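Side-chain contacts in beta-lactamase (Nostoc sp., PDB 6NHS), which probably hydrolyses the beta-lactam ring of penicillin-type antibiotics by the acyl-enzyme route of class D beta-lactamases: residues N29-K34 / T249-K254; S80-I85 / L183-D188; R105-F108 / W114-Q117; I234-R237 / D241-A244. One frame throughout, in Å; residues are numbered along the deposited sequence. Where two conformers were deposited one is given.

Interaction 1 of 4, residues N29-K34 / T249-K254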
loop_
_atom_site.group_PDB
_atom_site.type_symbol
_atom_site.label_atom_id
_atom_site.label_comp_id
_atom_site.label_asym_id
_atom_site.label_seq_id
_atom_site.Cartn_x
_atom_site.Cartn_y
_atom_site.Cartn_z
ATOM N N ASN A 29 3.122 -22.040 -3.695
ATOM C CA ASN A 29 2.666 -23.406 -3.471
ATOM C C ASN A 29 3.301 -24.014 -2.229
ATOM O O ASN A 29 2.671 -24.844 -1.563
ATOM C CB ASN A 29 2.949 -24.256 -4.708
ATOM C CG ASN A 29 2.233 -23.734 -5.945
ATOM O OD1 ASN A 29 1.063 -23.347 -5.885
ATOM N ND2 ASN A 29 2.939 -23.706 -7.070
ATOM N N GLN A 30 4.530 -23.612 -1.894
ATOM C CA GLN A 30 5.159 -24.093 -0.666
ATOM C C GLN A 30 4.365 -23.655 0.558
ATOM O O GLN A 30 4.127 -24.446 1.478
ATOM C CB GLN A 30 6.600 -23.585 -0.575
ATOM C CG GLN A 30 7.515 -24.053 -1.699
ATOM C CD GLN A 30 8.350 -25.251 -1.321
ATOM O OE1 GLN A 30 8.613 -25.488 -0.144
ATOM N NE2 GLN A 30 8.777 -26.019 -2.321
ATOM N N LEU A 31 3.944 -22.392 0.582
ATOM C CA LEU A 31 3.157 -21.855 1.684
ATOM C C LEU A 31 1.672 -22.170 1.566
ATOM O O LEU A 31 0.905 -21.793 2.456
ATOM C CB LEU A 31 3.364 -20.343 1.777
ATOM C CG LEU A 31 4.829 -19.958 1.977
ATOM C CD1 LEU A 31 5.018 -18.463 1.884
ATOM C CD2 LEU A 31 5.347 -20.479 3.319
ATOM N N GLY A 32 1.253 -22.846 0.499
ATOM C CA GLY A 32 -0.137 -23.242 0.361
ATOM C C GLY A 32 -1.108 -22.094 0.206
ATOM O O GLY A 32 -2.246 -22.188 0.679
ATOM N N ILE A 33 -0.697 -21.011 -0.447
ATOM C CA ILE A 33 -1.567 -19.857 -0.628
ATOM C C ILE A 33 -1.791 -19.621 -2.117
ATOM O O ILE A 33 -0.933 -19.917 -2.957
ATOM C CB ILE A 33 -1.003 -18.584 0.046
ATOM C CG1 ILE A 33 0.064 -17.938 -0.831
ATOM C CG2 ILE A 33 -0.419 -18.907 1.421
ATOM C CD1 ILE A 33 0.631 -16.682 -0.244
ATOM N N LYS A 34 -2.968 -19.096 -2.439
ATOM C CA LYS A 34 -3.311 -18.691 -3.791
ATOM C C LYS A 34 -3.115 -17.189 -3.914
ATOM O O LYS A 34 -3.530 -16.432 -3.030
ATOM C CB LYS A 34 -4.754 -19.068 -4.125
ATOM C CG LYS A 34 -5.038 -20.556 -4.032
ATOM C CD LYS A 34 -6.438 -20.877 -4.524
ATOM C CE LYS A 34 -6.715 -22.374 -4.483
ATOM N NZ LYS A 34 -8.085 -22.690 -4.982
ATOM N N THR A 249 6.640 -12.223 -0.732
ATOM C CA THR A 249 7.402 -11.125 -1.311
ATOM C C THR A 249 8.893 -11.317 -1.059
ATOM O O THR A 249 9.712 -11.191 -1.978
ATOM C CB THR A 249 6.919 -9.791 -0.738
ATOM O OG1 THR A 249 5.497 -9.695 -0.882
ATOM C CG2 THR A 249 7.562 -8.629 -1.477
ATOM N N ARG A 250 9.259 -11.647 0.186
ATOM C CA ARG A 250 10.657 -11.909 0.526
ATOM C C ARG A 250 11.240 -13.015 -0.338
ATOM O O ARG A 250 12.315 -12.862 -0.927
ATOM C CB ARG A 250 10.788 -12.309 1.999
ATOM C CG ARG A 250 10.506 -11.240 2.996
ATOM C CD ARG A 250 10.965 -11.695 4.381
ATOM N NE ARG A 250 10.818 -10.605 5.325
ATOM C CZ ARG A 250 11.726 -9.655 5.490
ATOM N NH1 ARG A 250 11.510 -8.684 6.365
ATOM N NH2 ARG A 250 12.859 -9.696 4.794
ATOM N N ARG A 251 10.551 -14.155 -0.398
ATOM C CA ARG A 251 11.071 -15.291 -1.149
ATOM C C ARG A 251 11.165 -14.976 -2.634
ATOM O O ARG A 251 12.080 -15.448 -3.319
ATOM C CB ARG A 251 10.198 -16.521 -0.904
ATOM C CG ARG A 251 10.144 -16.928 0.561
ATOM C CD ARG A 251 9.470 -18.272 0.741
ATOM N NE ARG A 251 9.365 -18.640 2.149
ATOM C CZ ARG A 251 9.076 -19.864 2.582
ATOM N NH1 ARG A 251 8.873 -20.846 1.714
ATOM N NH2 ARG A 251 9.000 -20.105 3.885
ATOM N N SER A 252 10.232 -14.172 -3.152
ATOM C CA SER A 252 10.281 -13.800 -4.563
ATOM C C SER A 252 11.503 -12.939 -4.859
ATOM O O SER A 252 12.244 -13.202 -5.814
ATOM C CB SER A 252 8.998 -13.068 -4.959
ATOM O OG SER A 252 7.858 -13.865 -4.693
ATOM N N LEU A 253 11.732 -11.907 -4.043
ATOM C CA LEU A 253 12.886 -11.034 -4.239
ATOM C C LEU A 253 14.198 -11.801 -4.114
ATOM O O LEU A 253 15.133 -11.573 -4.892
ATOM C CB LEU A 253 12.840 -9.880 -3.237
ATOM C CG LEU A 253 11.675 -8.901 -3.413
ATOM C CD1 LEU A 253 11.614 -7.917 -2.255
ATOM C CD2 LEU A 253 11.780 -8.163 -4.738
ATOM N N LYS A 254 14.291 -12.718 -3.147
ATOM C CA LYS A 254 15.514 -13.506 -3.011
ATOM C C LYS A 254 15.704 -14.442 -4.200
ATOM O O LYS A 254 16.836 -14.683 -4.630
ATOM C CB LYS A 254 15.496 -14.287 -1.699
ATOM C CG LYS A 254 15.836 -13.428 -0.488
ATOM C CD LYS A 254 16.145 -14.266 0.736
ATOM C CE LYS A 254 14.880 -14.677 1.467
ATOM N NZ LYS A 254 14.994 -14.371 2.922
#
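Leu-31 lays one of its two methyls over a face of the Arg-251 guanidinium. CD2 stands 3.5 Å above that plane, shifted toward the rim, and its shortest approach is the 3.7 Å from Leu-31 CD2 to Arg-251 NH2. The central carbon CZ of Arg-251 is 3.9 Å from the same methyl, so the branch packs off-centre over the end that carries NH1 and NH2, in an apolar contact. Gln-30 adds a slanting contact, its CB 4.2 Å from Arg-251 NH1. No hydrogen bond links the two segments, and the surface they bury is small, 110 Å² in all. Arg-251 reaches across because its chain is stretched from CG to NE (chi3 -178°), while NE forms a salt bridge with Glu-247 one turn back on the same helix, which should restrain the guanidinium's rotation. Here helix 25-30 ends in a Schellman motif: Gly-32, with phi at +66°, is its C-prime residue, Ile-33 N returns to Phe-28 O, and Gly-32 N makes a weak 3.2 Å bond to Asn-29 O. The turn sends the chain from the N-terminal helix into strand 35-41 of the central antiparallel sheet, alongside the C-terminal helix 239-255. Leu-31 also touches Glu-247 and Val-248 of that helix, and Ile-33 packs on Ala-244, Val-248 and Ile-234. Lys-34 bonds through its backbone to Asp-235.

Interaction 2 of 4, residues S80-I85 / L183-D188. With FMT (formic acid), chain C.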
loop_
_atom_site.group_PDB
_atom_site.type_symbol
_atom_site.label_atom_id
_atom_site.label_comp_id
_atom_site.label_asym_id
_atom_site.label_seq_id
_atom_site.Cartn_x
_atom_site.Cartn_y
_atom_site.Cartn_z
ATOM N N SER A 80 0.137 18.400 9.144
ATOM C CA SER A 80 1.176 19.380 8.817
ATOM C C SER A 80 2.501 18.726 8.436
ATOM O O SER A 80 3.210 19.235 7.560
ATOM C CB SER A 80 1.373 20.353 9.984
ATOM O OG SER A 80 1.763 19.663 11.153
ATOM N N ASN A 81 2.856 17.612 9.066
ATOM C CA ASN A 81 4.124 16.932 8.788
ATOM C C ASN A 81 4.035 15.526 9.380
ATOM O O ASN A 81 2.949 15.071 9.763
ATOM C CB ASN A 81 5.306 17.738 9.335
ATOM C CG ASN A 81 5.159 18.046 10.809
ATOM O OD1 ASN A 81 4.769 17.182 11.591
ATOM N ND2 ASN A 81 5.451 19.287 11.196
ATOM N N ASP A 82 5.182 14.840 9.470
ATOM C CA ASP A 82 5.237 13.438 9.881
ATOM C C ASP A 82 5.126 13.230 11.387
ATOM O O ASP A 82 4.915 12.087 11.820
ATOM C CB ASP A 82 6.540 12.785 9.388
ATOM C CG ASP A 82 7.777 13.537 9.842
ATOM O OD1 ASP A 82 7.786 14.788 9.743
ATOM O OD2 ASP A 82 8.733 12.879 10.309
ATOM N N VAL A 83 5.275 14.280 12.196
ATOM C CA VAL A 83 5.147 14.152 13.644
ATOM C C VAL A 83 3.878 14.795 14.185
ATOM O O VAL A 83 3.587 14.626 15.381
ATOM C CB VAL A 83 6.385 14.714 14.384
ATOM C CG1 VAL A 83 7.665 13.954 13.964
ATOM C CG2 VAL A 83 6.541 16.203 14.146
ATOM N N ALA A 84 3.119 15.519 13.359
ATOM C CA ALA A 84 1.877 16.130 13.815
ATOM C C ALA A 84 0.951 15.067 14.396
ATOM O O ALA A 84 0.811 13.969 13.846
ATOM C CB ALA A 84 1.187 16.870 12.656
ATOM N N ILE A 85 0.312 15.402 15.514
ATOM C CA ILE A 85 -0.462 14.443 16.302
ATOM C C ILE A 85 -1.935 14.561 15.945
ATOM O O ILE A 85 -2.467 15.670 15.806
ATOM C CB ILE A 85 -0.258 14.677 17.814
ATOM C CG1 ILE A 85 1.164 14.295 18.240
ATOM C CG2 ILE A 85 -1.289 13.884 18.635
ATOM C CD1 ILE A 85 1.530 14.806 19.636
ATOM N N LEU A 183 6.717 14.108 -0.964
ATOM C CA LEU A 183 7.338 12.846 -1.364
ATOM C C LEU A 183 8.351 12.379 -0.329
ATOM O O LEU A 183 8.381 11.198 0.036
ATOM C CB LEU A 183 8.024 12.998 -2.724
ATOM C CG LEU A 183 7.187 13.465 -3.909
ATOM C CD1 LEU A 183 8.047 13.544 -5.168
ATOM C CD2 LEU A 183 5.998 12.541 -4.113
ATOM N N ASP A 184 9.216 13.292 0.127
ATOM C CA ASP A 184 10.237 12.930 1.104
ATOM C C ASP A 184 9.614 12.358 2.370
ATOM O O ASP A 184 10.105 11.364 2.919
ATOM C CB ASP A 184 11.090 14.153 1.458
ATOM C CG ASP A 184 12.030 14.569 0.339
ATOM O OD1 ASP A 184 12.210 13.799 -0.627
ATOM O OD2 ASP A 184 12.585 15.679 0.434
ATOM N N LEU A 185 8.539 12.978 2.859
ATOM C CA LEU A 185 7.932 12.512 4.104
ATOM C C LEU A 185 7.300 11.138 3.922
ATOM O O LEU A 185 7.497 10.242 4.749
ATOM C CB LEU A 185 6.899 13.528 4.599
ATOM C CG LEU A 185 7.458 14.879 5.046
ATOM C CD1 LEU A 185 6.324 15.858 5.350
ATOM C CD2 LEU A 185 8.367 14.707 6.255
ATOM N N VAL A 186 6.553 10.946 2.834
ATOM C CA VAL A 186 5.859 9.673 2.649
ATOM C C VAL A 186 6.851 8.549 2.372
ATOM O O VAL A 186 6.704 7.433 2.888
ATOM C CB VAL A 186 4.804 9.798 1.538
ATOM C CG1 VAL A 186 4.201 8.434 1.224
ATOM C CG2 VAL A 186 3.709 10.791 1.973
ATOM N N GLN A 187 7.873 8.815 1.557
ATOM C CA GLN A 187 8.870 7.786 1.299
ATOM C C GLN A 187 9.594 7.386 2.577
ATOM O O GLN A 187 9.984 6.226 2.728
ATOM C CB GLN A 187 9.854 8.263 0.226
ATOM C CG GLN A 187 9.199 8.319 -1.164
ATOM C CD GLN A 187 10.087 8.922 -2.234
ATOM O OE1 GLN A 187 10.803 9.902 -1.999
ATOM N NE2 GLN A 187 10.036 8.339 -3.432
ATOM N N ASP A 188 9.740 8.313 3.529
ATOM C CA ASP A 188 10.413 7.964 4.775
ATOM C C ASP A 188 9.539 7.083 5.660
ATOM O O ASP A 188 10.037 6.116 6.251
ATOM C CB ASP A 188 10.835 9.222 5.529
ATOM C CG ASP A 188 11.753 8.910 6.692
ATOM O OD1 ASP A 188 12.905 8.506 6.451
ATOM O OD2 ASP A 188 11.320 9.059 7.853
HETATM C C FMT C . -2.362 18.046 12.207
HETATM O O1 FMT C . -1.568 18.858 11.716
HETATM O O2 FMT C . -2.605 17.913 13.416
#
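Asp-82 turns its carboxylate toward Leu-185 by setting CG between its backbone N and carbonyl carbon (chi1 55°), while Leu-185 holds CG opposite its own carbonyl carbon (chi1 -67°). The two side chains cross at about a right angle, and the methyl Leu-185 CD2 comes to 3.5 Å from Asp-82 OD1 and 3.8 Å from Asp-82 CG. The other methyl, Leu-185 CD1, rests 4.2 Å from Asn-81 CA, so the leucine fork spans two consecutive residues of the loop. The contact buries Asp-82 N, which finds no partner in the model. The polar end of Asp-82 is engaged by a third element: OD2 forms a salt bridge with Arg-105, which also pairs with Asp-188. The two acids have their OD2 atoms 5.2 Å apart, and the shared arginine probably offsets their repulsion. Within the loop, Asn-81 OD1 accepts from Val-83 N at 3.0 Å, the donor tilted 28° from the carbonyl plane, and more weakly from Ala-84 N. A formic acid molecule, probably from the crystallisation liquor, takes a hydrogen bond from Ser-80 N, 3.1 Å to its O1. Leu-185 also touches Leu-74 of helix 65-76. The loop after that helix, folded by an Asx turn at Asn-81, is thus laid against helix 180-189 at the surface of the helical part of this serine beta-lactamase fold.

Interaction 3 of 4, residues R105-F108 / W114-Q117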
loop_
_atom_site.group_PDB
_atom_site.type_symbol
_atom_site.label_atom_id
_atom_site.label_comp_id
_atom_site.label_asym_id
_atom_site.label_seq_id
_atom_site.Cartn_x
_atom_site.Cartn_y
_atom_site.Cartn_z
ATOM N N ARG A 105 3.444 8.725 10.827
ATOM C CA ARG A 105 4.459 7.685 10.701
ATOM C C ARG A 105 4.069 6.442 11.489
ATOM O O ARG A 105 4.185 5.316 10.990
ATOM C CB ARG A 105 5.825 8.199 11.165
ATOM C CG ARG A 105 6.895 7.101 11.196
ATOM C CD ARG A 105 8.261 7.616 11.645
ATOM N NE ARG A 105 8.873 8.463 10.628
ATOM C CZ ARG A 105 8.840 9.790 10.640
ATOM N NH1 ARG A 105 8.237 10.436 11.634
ATOM N NH2 ARG A 105 9.421 10.472 9.660
ATOM N N GLN A 106 3.611 6.626 12.731
ATOM C CA GLN A 106 3.217 5.481 13.540
ATOM C C GLN A 106 1.862 4.930 13.104
ATOM O O GLN A 106 1.647 3.711 13.174
ATOM C CB GLN A 106 3.215 5.856 15.029
ATOM C CG GLN A 106 4.594 6.304 15.571
ATOM C CD GLN A 106 5.684 5.275 15.298
ATOM O OE1 GLN A 106 5.532 4.091 15.611
ATOM N NE2 GLN A 106 6.780 5.717 14.691
ATOM N N ALA A 107 0.947 5.792 12.643
ATOM C CA ALA A 107 -0.315 5.290 12.099
ATOM C C ALA A 107 -0.068 4.432 10.863
ATOM O O ALA A 107 -0.724 3.398 10.669
ATOM C CB ALA A 107 -1.256 6.452 11.773
ATOM N N PHE A 108 0.875 4.849 10.015
ATOM C CA PHE A 108 1.273 4.029 8.874
ATOM C C PHE A 108 1.857 2.701 9.343
ATOM O O PHE A 108 1.466 1.631 8.861
ATOM C CB PHE A 108 2.290 4.795 8.025
ATOM C CG PHE A 108 2.506 4.215 6.647
ATOM C CD1 PHE A 108 3.501 3.273 6.421
ATOM C CD2 PHE A 108 1.723 4.628 5.575
ATOM C CE1 PHE A 108 3.706 2.742 5.149
ATOM C CE2 PHE A 108 1.924 4.096 4.296
ATOM C CZ PHE A 108 2.918 3.158 4.089
ATOM N N TRP A 114 -8.350 4.562 12.086
ATOM C CA TRP A 114 -9.086 5.756 12.500
ATOM C C TRP A 114 -8.318 7.037 12.178
ATOM O O TRP A 114 -8.931 8.050 11.832
ATOM C CB TRP A 114 -9.440 5.694 13.990
ATOM C CG TRP A 114 -8.283 5.818 14.965
ATOM C CD1 TRP A 114 -7.702 4.805 15.674
ATOM C CD2 TRP A 114 -7.596 7.021 15.353
ATOM N NE1 TRP A 114 -6.692 5.298 16.469
ATOM C CE2 TRP A 114 -6.605 6.654 16.290
ATOM C CE3 TRP A 114 -7.727 8.370 15.005
ATOM C CZ2 TRP A 114 -5.747 7.586 16.877
ATOM C CZ3 TRP A 114 -6.872 9.298 15.588
ATOM C CH2 TRP A 114 -5.894 8.901 16.511
ATOM N N PHE A 115 -6.986 7.004 12.279
ATOM C CA PHE A 115 -6.164 8.160 11.920
ATOM C C PHE A 115 -6.398 8.554 10.466
ATOM O O PHE A 115 -6.627 9.728 10.149
ATOM C CB PHE A 115 -4.688 7.820 12.174
ATOM C CG PHE A 115 -3.731 8.976 11.975
ATOM C CD1 PHE A 115 -3.234 9.284 10.714
ATOM C CD2 PHE A 115 -3.288 9.721 13.062
ATOM C CE1 PHE A 115 -2.340 10.337 10.537
ATOM C CE2 PHE A 115 -2.390 10.764 12.891
ATOM C CZ PHE A 115 -1.916 11.072 11.634
ATOM N N TYR A 116 -6.381 7.573 9.567
ATOM C CA TYR A 116 -6.554 7.866 8.152
ATOM C C TYR A 116 -7.997 8.185 7.796
ATOM O O TYR A 116 -8.239 8.851 6.784
ATOM C CB TYR A 116 -6.020 6.695 7.334
ATOM C CG TYR A 116 -4.520 6.761 7.212
ATOM C CD1 TYR A 116 -3.930 7.387 6.128
ATOM C CD2 TYR A 116 -3.696 6.237 8.202
ATOM C CE1 TYR A 116 -2.564 7.470 6.012
ATOM C CE2 TYR A 116 -2.321 6.319 8.100
ATOM C CZ TYR A 116 -1.762 6.935 6.998
ATOM O OH TYR A 116 -0.397 7.019 6.869
ATOM N N GLN A 117 -8.963 7.747 8.606
ATOM C CA GLN A 117 -10.336 8.183 8.383
ATOM C C GLN A 117 -10.499 9.667 8.696
ATOM O O GLN A 117 -11.233 10.378 7.998
ATOM C CB GLN A 117 -11.296 7.335 9.213
ATOM C CG GLN A 117 -11.450 5.907 8.688
ATOM C CD GLN A 117 -12.339 5.065 9.580
ATOM O OE1 GLN A 117 -12.126 4.989 10.790
ATOM N NE2 GLN A 117 -13.354 4.450 8.993
#
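Ala-107 is the first residue of 105-108 to meet the second helix, and its methyl sits over one face of the Phe-115 ring. This CH-pi contact places Ala-107 CB 3.9 Å from the Phe-115 centroid, 28° off the ring normal; the nearest ring atom, Phe-115 CG, is only 3.5 Å from Ala-107 CB. The same methyl lies obliquely against Tyr-116, 3.8 Å from its CE2, and so sits in the corner made by two consecutive aromatic side chains. The segments belong to two consecutive helices, 104-110 and 113-123, joined by a tight turn; the turn and the start of the second helix carry Ser-Thr-Val, consistent with the Ser-x-Val motif of class D beta-lactamases. Phe-108 comes next. Its backbone N lies at the edge of the Tyr-116 ring, 4.0 Å from Tyr-116 CE2. With CG opposite its backbone N (chi1 -165°), Phe-108 brings the CD2 edge of its ring to the hydroxyl end of Tyr-116, which meets it in the ring plane, OH to Phe-108 CD2 3.4 Å. This is packing; the polar partner of Tyr-116 OH is Ser-70 OG on helix 65-76, a hydrogen bond that anchors the buried phenol. Both rings also touch Lys-66 of the putative SxxK active-site motif. A formic acid molecule, probably from the crystallisation liquor, lies about 3 Å from the Tyr-116 side chain (nearest atoms).

Interaction 4 of 4, residues I234-R237 / D241-A244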
loop_
_atom_site.group_PDB
_atom_site.type_symbol
_atom_site.label_atom_id
_atom_site.label_comp_id
_atom_site.label_asym_id
_atom_site.label_seq_id
_atom_site.Cartn_x
_atom_site.Cartn_y
_atom_site.Cartn_z
ATOM N N ILE A 234 -2.870 -11.868 -2.319
ATOM C CA ILE A 234 -3.157 -13.257 -1.978
ATOM C C ILE A 234 -4.567 -13.392 -1.417
ATOM O O ILE A 234 -5.180 -12.425 -0.961
ATOM C CB ILE A 234 -2.148 -13.832 -0.955
ATOM C CG1 ILE A 234 -2.332 -13.149 0.407
ATOM C CG2 ILE A 234 -0.727 -13.674 -1.453
ATOM C CD1 ILE A 234 -1.627 -13.866 1.559
ATOM N N ASP A 235 -5.066 -14.627 -1.444
ATOM C CA ASP A 235 -6.232 -15.002 -0.657
ATOM C C ASP A 235 -5.815 -15.263 0.787
ATOM O O ASP A 235 -4.809 -15.929 1.046
ATOM C CB ASP A 235 -6.888 -16.265 -1.217
ATOM C CG ASP A 235 -7.551 -16.049 -2.567
ATOM O OD1 ASP A 235 -7.627 -14.895 -3.037
ATOM O OD2 ASP A 235 -8.000 -17.053 -3.153
ATOM N N ILE A 236 -6.601 -14.752 1.731
ATOM C CA ILE A 236 -6.422 -15.051 3.149
ATOM C C ILE A 236 -7.648 -15.829 3.607
ATOM O O ILE A 236 -8.758 -15.284 3.659
ATOM C CB ILE A 236 -6.223 -13.780 3.988
ATOM C CG1 ILE A 236 -4.905 -13.102 3.620
ATOM C CG2 ILE A 236 -6.255 -14.109 5.483
ATOM C CD1 ILE A 236 -4.647 -11.825 4.393
ATOM N N ARG A 237 -7.459 -17.108 3.935
ATOM C CA ARG A 237 -8.554 -17.943 4.409
ATOM C C ARG A 237 -8.381 -18.402 5.849
ATOM O O ARG A 237 -9.304 -19.004 6.408
ATOM C CB ARG A 237 -8.736 -19.157 3.486
ATOM C CG ARG A 237 -9.532 -18.820 2.225
ATOM C CD ARG A 237 -9.670 -20.007 1.288
ATOM N NE ARG A 237 -8.649 -19.993 0.244
ATOM C CZ ARG A 237 -8.812 -19.438 -0.953
ATOM N NH1 ARG A 237 -9.961 -18.853 -1.262
ATOM N NH2 ARG A 237 -7.827 -19.472 -1.843
ATOM N N ASP A 241 -2.465 -17.342 6.892
ATOM C CA ASP A 241 -2.245 -16.833 5.543
ATOM C C ASP A 241 -1.731 -15.398 5.551
ATOM O O ASP A 241 -1.029 -14.986 4.619
ATOM C CB ASP A 241 -3.538 -16.908 4.725
ATOM C CG ASP A 241 -3.984 -18.331 4.465
ATOM O OD1 ASP A 241 -3.133 -19.244 4.534
ATOM O OD2 ASP A 241 -5.187 -18.534 4.184
ATOM N N ALA A 242 -2.076 -14.619 6.581
ATOM C CA ALA A 242 -1.717 -13.203 6.589
ATOM C C ALA A 242 -0.206 -13.007 6.603
ATOM O O ALA A 242 0.315 -12.108 5.934
ATOM C CB ALA A 242 -2.354 -12.505 7.789
ATOM N N ALA A 243 0.515 -13.837 7.358
ATOM C CA ALA A 243 1.970 -13.734 7.392
ATOM C C ALA A 243 2.598 -14.019 6.034
ATOM O O ALA A 243 3.723 -13.573 5.774
ATOM C CB ALA A 243 2.543 -14.687 8.443
ATOM N N ALA A 244 1.895 -14.734 5.152
ATOM C CA ALA A 244 2.455 -15.044 3.846
ATOM C C ALA A 244 2.540 -13.822 2.942
ATOM O O ALA A 244 3.266 -13.865 1.946
ATOM C CB ALA A 244 1.632 -16.141 3.172
#
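Asp-241 and Arg-237 form the tight end of this strand-to-helix junction: Arg-237 N donates to Asp-241 OD2 at 2.7 Å, nearly straight at 159°, and the oxygen uses its anti lone pair, away from OD1. One bond back from the carboxylate, Asp-241 CB slides along Ile-236, 4.0 Å from its CG2, the two side chains running in opposite directions. Ile-236 CD1 goes on to Ala-242, 3.9 Å from its CA, in a buried patch that Trp-206 helps to line. Two residues earlier on the strand, Ile-234 sets its CD1 3.3 Å from Asp-241 O. That methyl has a looser apolar neighbour in Ala-244 CB, at 4.3 Å. The exposed side differs in kind. The Arg-237 chain bends at chi3 (-96°) away from the helix, folds its guanidinium over Asp-235 CB and makes a salt bridge to Asp-235, NH2 to OD2 2.8 Å, with weak hydrogen-bond geometry; Asp-235 OD1 forms a salt bridge with Arg-54. Strand 226-236 passes through a two-residue turn into helix 239-255, the C-terminal helix packed on the central sheet. Asp-241 OD2 also accepts from Asn-238 N, so one oxygen gathers two backbone N-H groups of that turn. Such a grip would fix the turn and probably favour the ionised carboxylate, although the nearby arginine's charge, with NE 5.4 Å from Asp-241 OD2, is turned toward another acid.

How the interactions relate
Interaction 3 is the buried contact of the four, aromatic rings round a methyl; interaction 4 is partly buried, with isoleucines inside and charges outside; interactions 1 and 2 lie at the surface, each bringing a leucine methyl against a charged side chain, a guanidinium face in one and a carboxylate oxygen in the other. Interactions 1 and 4 share helix 239-255 and adjoin just ahead of strand 35-41, through backbone bonding and isoleucine packing beside the central sheet. Interactions 2 and 3 meet in the helical part, with Arg-105 as the element they share. The pairs are well separated, with interactions 1 and 2 centred 32 Å apart.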